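Local coordinates for thioredoxin-like fold domain-containing protein (Enterococcus faecalis, PDB 1Z6M) that is of unknown function but has a thioredoxin-like fold with a CxxC pair at a helix start, consistent with a thiol-disulfide oxidoreductase, at residues F34-F46 / L98-N110. Sequence-based numbering, arbitrary orientation. Where two conformers were deposited one is given.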
loop_
_atom_site.group_PDB
_atom_site.type_symbol
_atom_site.label_atom_id
_atom_site.label_comp_id
_atom_site.label_asym_id
_atom_site.label_seq_id
_atom_site.Cartn_x
_atom_site.Cartn_y
_atom_site.Cartn_z
ATOM N N PHE A 34 -2.676 -3.273 -2.139
ATOM C CA PHE A 34 -3.270 -3.288 -0.802
ATOM C C PHE A 34 -2.153 -3.562 0.191
ATOM O O PHE A 34 -1.525 -4.624 0.158
ATOM C CB PHE A 34 -4.343 -4.381 -0.683
ATOM C CG PHE A 34 -5.620 -4.073 -1.414
ATOM C CD1 PHE A 34 -5.748 -4.351 -2.778
ATOM C CD2 PHE A 34 -6.698 -3.493 -0.743
ATOM C CE1 PHE A 34 -6.938 -4.080 -3.455
ATOM C CE2 PHE A 34 -7.876 -3.211 -1.409
ATOM C CZ PHE A 34 -7.999 -3.497 -2.760
ATOM N N ILE A 35 -1.890 -2.592 1.057
ATOM C CA ILE A 35 -0.783 -2.700 1.989
ATOM C C ILE A 35 -1.182 -2.160 3.362
ATOM O O ILE A 35 -2.144 -1.394 3.507
ATOM C CB ILE A 35 0.500 -1.957 1.509
ATOM C CG1 ILE A 35 0.244 -0.466 1.370
ATOM C CG2 ILE A 35 1.077 -2.572 0.203
ATOM C CD1 ILE A 35 1.539 0.339 1.232
ATOM N N ASN A 36 -0.430 -2.569 4.374
ATOM C CA ASN A 36 -0.506 -1.936 5.682
ATOM C C ASN A 36 0.929 -1.580 6.053
ATOM O O ASN A 36 1.831 -2.414 5.946
ATOM C CB ASN A 36 -1.155 -2.880 6.707
ATOM C CG ASN A 36 -1.252 -2.266 8.094
ATOM O OD1 ASN A 36 -0.238 -1.998 8.726
ATOM N ND2 ASN A 36 -2.481 -2.048 8.573
ATOM N N VAL A 37 1.156 -0.335 6.446
ATOM C CA VAL A 37 2.528 0.158 6.604
ATOM C C VAL A 37 3.278 -0.413 7.788
ATOM O O VAL A 37 4.484 -0.219 7.890
ATOM C CB VAL A 37 2.657 1.706 6.611
ATOM C CG1 VAL A 37 2.216 2.288 5.290
ATOM C CG2 VAL A 37 1.943 2.339 7.819
ATOM N N ARG A 38 2.590 -1.131 8.679
ATOM C CA ARG A 38 3.310 -1.837 9.756
ATOM C C ARG A 38 3.758 -3.234 9.340
ATOM O O ARG A 38 4.554 -3.872 10.014
ATOM C CB ARG A 38 2.484 -1.920 11.042
ATOM C CG ARG A 38 3.347 -2.136 12.304
ATOM C CD ARG A 38 3.342 -3.566 12.792
ATOM N NE ARG A 38 4.320 -3.781 13.862
ATOM C CZ ARG A 38 5.604 -4.064 13.655
ATOM N NH1 ARG A 38 6.082 -4.171 12.426
ATOM N NH2 ARG A 38 6.419 -4.243 14.684
ATOM N N CYS A 39 3.238 -3.710 8.218
ATOM C CA CYS A 39 3.497 -5.077 7.831
ATOM C C CYS A 39 4.919 -5.252 7.285
ATOM O O CYS A 39 5.307 -4.551 6.363
ATOM C CB CYS A 39 2.447 -5.502 6.796
ATOM S SG CYS A 39 2.797 -7.086 6.030
ATOM N N PRO A 40 5.690 -6.224 7.812
ATOM C CA PRO A 40 7.047 -6.417 7.285
ATOM C C PRO A 40 7.074 -7.057 5.889
ATOM O O PRO A 40 8.061 -6.917 5.144
ATOM C CB PRO A 40 7.699 -7.309 8.340
ATOM C CG PRO A 40 6.558 -8.108 8.899
ATOM C CD PRO A 40 5.397 -7.132 8.938
ATOM N N TYR A 41 5.991 -7.728 5.516
ATOM C CA TYR A 41 5.903 -8.301 4.177
ATOM C C TYR A 41 5.650 -7.161 3.186
ATOM O O TYR A 41 6.216 -7.140 2.099
ATOM C CB TYR A 41 4.802 -9.364 4.101
ATOM C CG TYR A 41 4.977 -10.528 5.046
ATOM C CD1 TYR A 41 4.682 -10.401 6.401
ATOM C CD2 TYR A 41 5.412 -11.768 4.578
ATOM C CE1 TYR A 41 4.818 -11.474 7.270
ATOM C CE2 TYR A 41 5.561 -12.846 5.443
ATOM C CZ TYR A 41 5.259 -12.690 6.787
ATOM O OH TYR A 41 5.377 -13.737 7.662
ATOM N N CYS A 42 4.821 -6.200 3.585
ATOM C CA CYS A 42 4.617 -4.981 2.800
ATOM C C CYS A 42 5.909 -4.174 2.718
ATOM O O CYS A 42 6.221 -3.623 1.666
ATOM C CB CYS A 42 3.503 -4.121 3.377
ATOM S SG CYS A 42 1.889 -4.886 3.244
ATOM N N ARG A 43 6.668 -4.122 3.816
ATOM C CA ARG A 43 7.982 -3.467 3.799
ATOM C C ARG A 43 8.899 -4.095 2.746
ATOM O O ARG A 43 9.566 -3.380 1.987
ATOM C CB ARG A 43 8.649 -3.485 5.183
ATOM C CG ARG A 43 10.031 -2.825 5.229
ATOM C CD ARG A 43 10.647 -2.854 6.636
ATOM N NE ARG A 43 10.850 -4.230 7.093
ATOM C CZ ARG A 43 11.197 -4.590 8.324
ATOM N NH1 ARG A 43 11.428 -3.685 9.258
ATOM N NH2 ARG A 43 11.320 -5.878 8.602
ATOM N N LYS A 44 8.935 -5.426 2.700
ATOM C CA LYS A 44 9.736 -6.164 1.726
ATOM C C LYS A 44 9.288 -5.832 0.305
ATOM O O LYS A 44 10.112 -5.557 -0.570
ATOM C CB LYS A 44 9.637 -7.671 1.992
ATOM C CG LYS A 44 10.417 -8.553 1.022
ATOM C CD LYS A 44 11.920 -8.458 1.236
ATOM C CE LYS A 44 12.715 -9.185 0.157
ATOM N NZ LYS A 44 12.492 -10.655 0.144
ATOM N N TRP A 45 7.976 -5.878 0.064
ATOM C CA TRP A 45 7.430 -5.491 -1.243
ATOM C C TRP A 45 7.910 -4.093 -1.637
ATOM O O TRP A 45 8.398 -3.882 -2.753
ATOM C CB TRP A 45 5.890 -5.559 -1.238
ATOM C CG TRP A 45 5.240 -4.698 -2.297
ATOM C CD1 TRP A 45 4.494 -3.565 -2.081
ATOM C CD2 TRP A 45 5.343 -4.846 -3.726
ATOM N NE1 TRP A 45 4.096 -3.027 -3.283
ATOM C CE2 TRP A 45 4.610 -3.785 -4.304
ATOM C CE3 TRP A 45 5.969 -5.774 -4.568
ATOM C CZ2 TRP A 45 4.479 -3.629 -5.689
ATOM C CZ3 TRP A 45 5.825 -5.617 -5.949
ATOM C CH2 TRP A 45 5.089 -4.558 -6.488
ATOM N N PHE A 46 7.783 -3.140 -0.722
ATOM C CA PHE A 46 8.133 -1.763 -1.036
ATOM C C PHE A 46 9.614 -1.597 -1.348
ATOM O O PHE A 46 9.970 -0.896 -2.289
ATOM C CB PHE A 46 7.706 -0.817 0.081
ATOM C CG PHE A 46 6.642 0.154 -0.321
ATOM C CD1 PHE A 46 5.394 -0.288 -0.748
ATOM C CD2 PHE A 46 6.890 1.520 -0.275
ATOM C CE1 PHE A 46 4.408 0.631 -1.114
ATOM C CE2 PHE A 46 5.901 2.437 -0.629
ATOM C CZ PHE A 46 4.667 1.980 -1.060
ATOM N N LEU A 98 5.441 7.351 3.214
ATOM C CA LEU A 98 5.388 5.892 3.283
ATOM C C LEU A 98 6.784 5.300 3.359
ATOM O O LEU A 98 7.039 4.387 4.144
ATOM C CB LEU A 98 4.661 5.310 2.075
ATOM C CG LEU A 98 3.151 5.530 2.044
ATOM C CD1 LEU A 98 2.612 5.041 0.701
ATOM C CD2 LEU A 98 2.439 4.840 3.206
ATOM N N HIS A 99 7.702 5.833 2.557
ATOM C CA HIS A 99 9.083 5.374 2.613
ATOM C C HIS A 99 9.698 5.568 3.993
ATOM O O HIS A 99 10.399 4.693 4.482
ATOM C CB HIS A 99 9.936 6.045 1.541
ATOM C CG HIS A 99 9.626 5.574 0.159
ATOM N ND1 HIS A 99 9.839 6.352 -0.955
ATOM C CD2 HIS A 99 9.103 4.409 -0.290
ATOM C CE1 HIS A 99 9.468 5.684 -2.035
ATOM N NE2 HIS A 99 9.022 4.498 -1.660
ATOM N N LYS A 100 9.438 6.714 4.612
ATOM C CA LYS A 100 9.975 6.966 5.945
ATOM C C LYS A 100 9.318 6.071 6.994
ATOM O O LYS A 100 10.002 5.568 7.892
ATOM C CB LYS A 100 9.844 8.440 6.327
ATOM C CG LYS A 100 10.965 9.322 5.809
ATOM C CD LYS A 100 10.898 10.698 6.453
ATOM C CE LYS A 100 11.644 11.742 5.643
ATOM N NZ LYS A 100 10.798 12.303 4.547
HETATM N N MSE A 101 8.004 5.878 6.877
HETATM C CA MSE A 101 7.283 4.965 7.771
HETATM C C MSE A 101 7.863 3.547 7.701
HETATM O O MSE A 101 8.114 2.915 8.727
HETATM C CB MSE A 101 5.779 4.941 7.438
HETATM C CG MSE A 101 5.021 6.227 7.728
HETATM SE SE MSE A 101 3.301 6.156 7.032
HETATM C CE MSE A 101 2.747 7.826 7.508
ATOM N N PHE A 102 8.103 3.055 6.488
ATOM C CA PHE A 102 8.687 1.732 6.342
ATOM C C PHE A 102 10.114 1.674 6.893
ATOM O O PHE A 102 10.492 0.693 7.546
ATOM C CB PHE A 102 8.664 1.294 4.876
ATOM C CG PHE A 102 7.334 0.710 4.424
ATOM C CD1 PHE A 102 6.672 1.229 3.320
ATOM C CD2 PHE A 102 6.762 -0.361 5.094
ATOM C CE1 PHE A 102 5.464 0.695 2.885
ATOM C CE2 PHE A 102 5.555 -0.911 4.668
ATOM C CZ PHE A 102 4.914 -0.381 3.557
ATOM N N ALA A 103 10.906 2.712 6.641
ATOM C CA ALA A 103 12.281 2.711 7.128
ATOM C C ALA A 103 12.364 2.710 8.657
ATOM O O ALA A 103 13.350 2.244 9.223
ATOM C CB ALA A 103 13.036 3.898 6.578
ATOM N N THR A 104 11.335 3.243 9.314
ATOM C CA THR A 104 11.281 3.326 10.770
ATOM C C THR A 104 10.330 2.307 11.412
ATOM O O THR A 104 10.035 2.391 12.605
ATOM C CB THR A 104 10.872 4.748 11.221
ATOM O OG1 THR A 104 9.588 5.093 10.663
ATOM C CG2 THR A 104 11.944 5.789 10.802
ATOM N N GLN A 105 9.898 1.314 10.633
ATOM C CA GLN A 105 8.836 0.393 11.043
ATOM C C GLN A 105 9.074 -0.281 12.391
ATOM O O GLN A 105 8.140 -0.459 13.176
ATOM C CB GLN A 105 8.608 -0.664 9.953
ATOM C CG GLN A 105 7.367 -1.519 10.153
ATOM C CD GLN A 105 7.246 -2.548 9.070
ATOM O OE1 GLN A 105 7.903 -3.590 9.113
ATOM N NE2 GLN A 105 6.442 -2.241 8.057
ATOM N N ASP A 106 10.318 -0.658 12.666
ATOM C CA ASP A 106 10.626 -1.326 13.935
ATOM C C ASP A 106 10.632 -0.387 15.135
ATOM O O ASP A 106 10.504 -0.839 16.272
ATOM C CB ASP A 106 11.944 -2.082 13.837
ATOM C CG ASP A 106 11.914 -3.141 12.761
ATOM O OD1 ASP A 106 11.001 -3.992 12.794
ATOM O OD2 ASP A 106 12.786 -3.103 11.875
ATOM N N GLU A 107 10.778 0.908 14.871
ATOM C CA GLU A 107 10.804 1.930 15.917
ATOM C C GLU A 107 9.416 2.238 16.437
ATOM O O GLU A 107 9.225 2.336 17.645
ATOM C CB GLU A 107 11.470 3.217 15.422
ATOM C CG GLU A 107 12.960 3.060 15.165
ATOM C CD GLU A 107 13.641 4.348 14.721
ATOM O OE1 GLU A 107 13.058 5.453 14.867
ATOM O OE2 GLU A 107 14.793 4.263 14.246
ATOM N N TRP A 108 8.452 2.417 15.536
ATOM C CA TRP A 108 7.090 2.773 15.955
ATOM C C TRP A 108 6.154 1.560 15.979
ATOM O O TRP A 108 5.098 1.595 16.628
ATOM C CB TRP A 108 6.511 3.894 15.072
ATOM C CG TRP A 108 6.502 3.570 13.608
ATOM C CD1 TRP A 108 7.431 3.943 12.676
ATOM C CD2 TRP A 108 5.502 2.818 12.901
ATOM N NE1 TRP A 108 7.077 3.459 11.433
ATOM C CE2 TRP A 108 5.905 2.755 11.549
ATOM C CE3 TRP A 108 4.317 2.175 13.288
ATOM C CZ2 TRP A 108 5.162 2.075 10.580
ATOM C CZ3 TRP A 108 3.573 1.500 12.319
ATOM C CH2 TRP A 108 3.998 1.460 10.985
ATOM N N GLY A 109 6.552 0.477 15.314
ATOM C CA GLY A 109 5.649 -0.658 15.096
ATOM C C GLY A 109 5.278 -1.430 16.344
ATOM O O GLY A 109 4.310 -2.181 16.345
ATOM N N ASN A 110 6.042 -1.223 17.411
ATOM C CA ASN A 110 5.838 -1.931 18.682
ATOM C C ASN A 110 5.358 -1.024 19.811
ATOM O O ASN A 110 5.389 -1.397 20.987
ATOM C CB ASN A 110 7.123 -2.663 19.077
ATOM C CG ASN A 110 7.610 -3.591 17.978
ATOM O OD1 ASN A 110 8.650 -3.358 17.341
ATOM N ND2 ASN A 110 6.827 -4.624 17.707
HETATM O O HOH W 1 8.796 -4.655 11.378
HETATM O O HOH W 2 9.249 -4.893 14.792
HETATM O O HOH W 3 12.326 -6.203 11.527
#
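Arg-43 and Phe-102 mark where helix 40-46 passes helix 98-103, the axes 10.4 Å apart at 125° between their directions; the loop before the first helix lies against the short helix 105-108. Phe-102 CE2 lies near Val-37 O and Arg-43 N, while CZ approaches Ile-35 CD1 and Cys-42 CB. Its CE1 stands over one face of the Phe-46 ring, 3.5 Å from Phe-46 CG. His-99 meets the Phe-46 ring rim to rim, completing an aromatic cluster. In the conformer given, Val-37 spreads its branches: CG1 lies against Leu-98 CD2, CG2 near SE of selenomethionine Met-101 and near Trp-108 CH2. Gln-105, its chain extended, carries its amide to the loop. There NE2 donates to Val-37 O (2.8 Å, 159° at the hydrogen), from above that carbonyl plane, and more weakly to Cys-39 O (3.1 Å), which also takes Arg-43 N; the two bonds probably help set the amide's rotation beside the CxxC turn. Arg-38 lays CB and CG along Trp-108, then bends at chi2 (-102°), bringing NE to Gly-109 O (3.0 Å), with Gly-109 CA over one guanidinium face. In the conformer given, Arg-43 NH1 forms a salt bridge with Asp-106 OD2 (3.0 Å); bridging waters tie this arginine and Arg-38 to Asp-106 OD1. Cys-39 SG caps the helix by accepting from Cys-42 N, as expected of a thioredoxin-type CxxC motif. Helix 77-83 borders the contact through Met-82, which touches Val-37, Met-101 and Trp-108, while Ile-35 and Phe-46 rest on strand 62-68 of the central sheet.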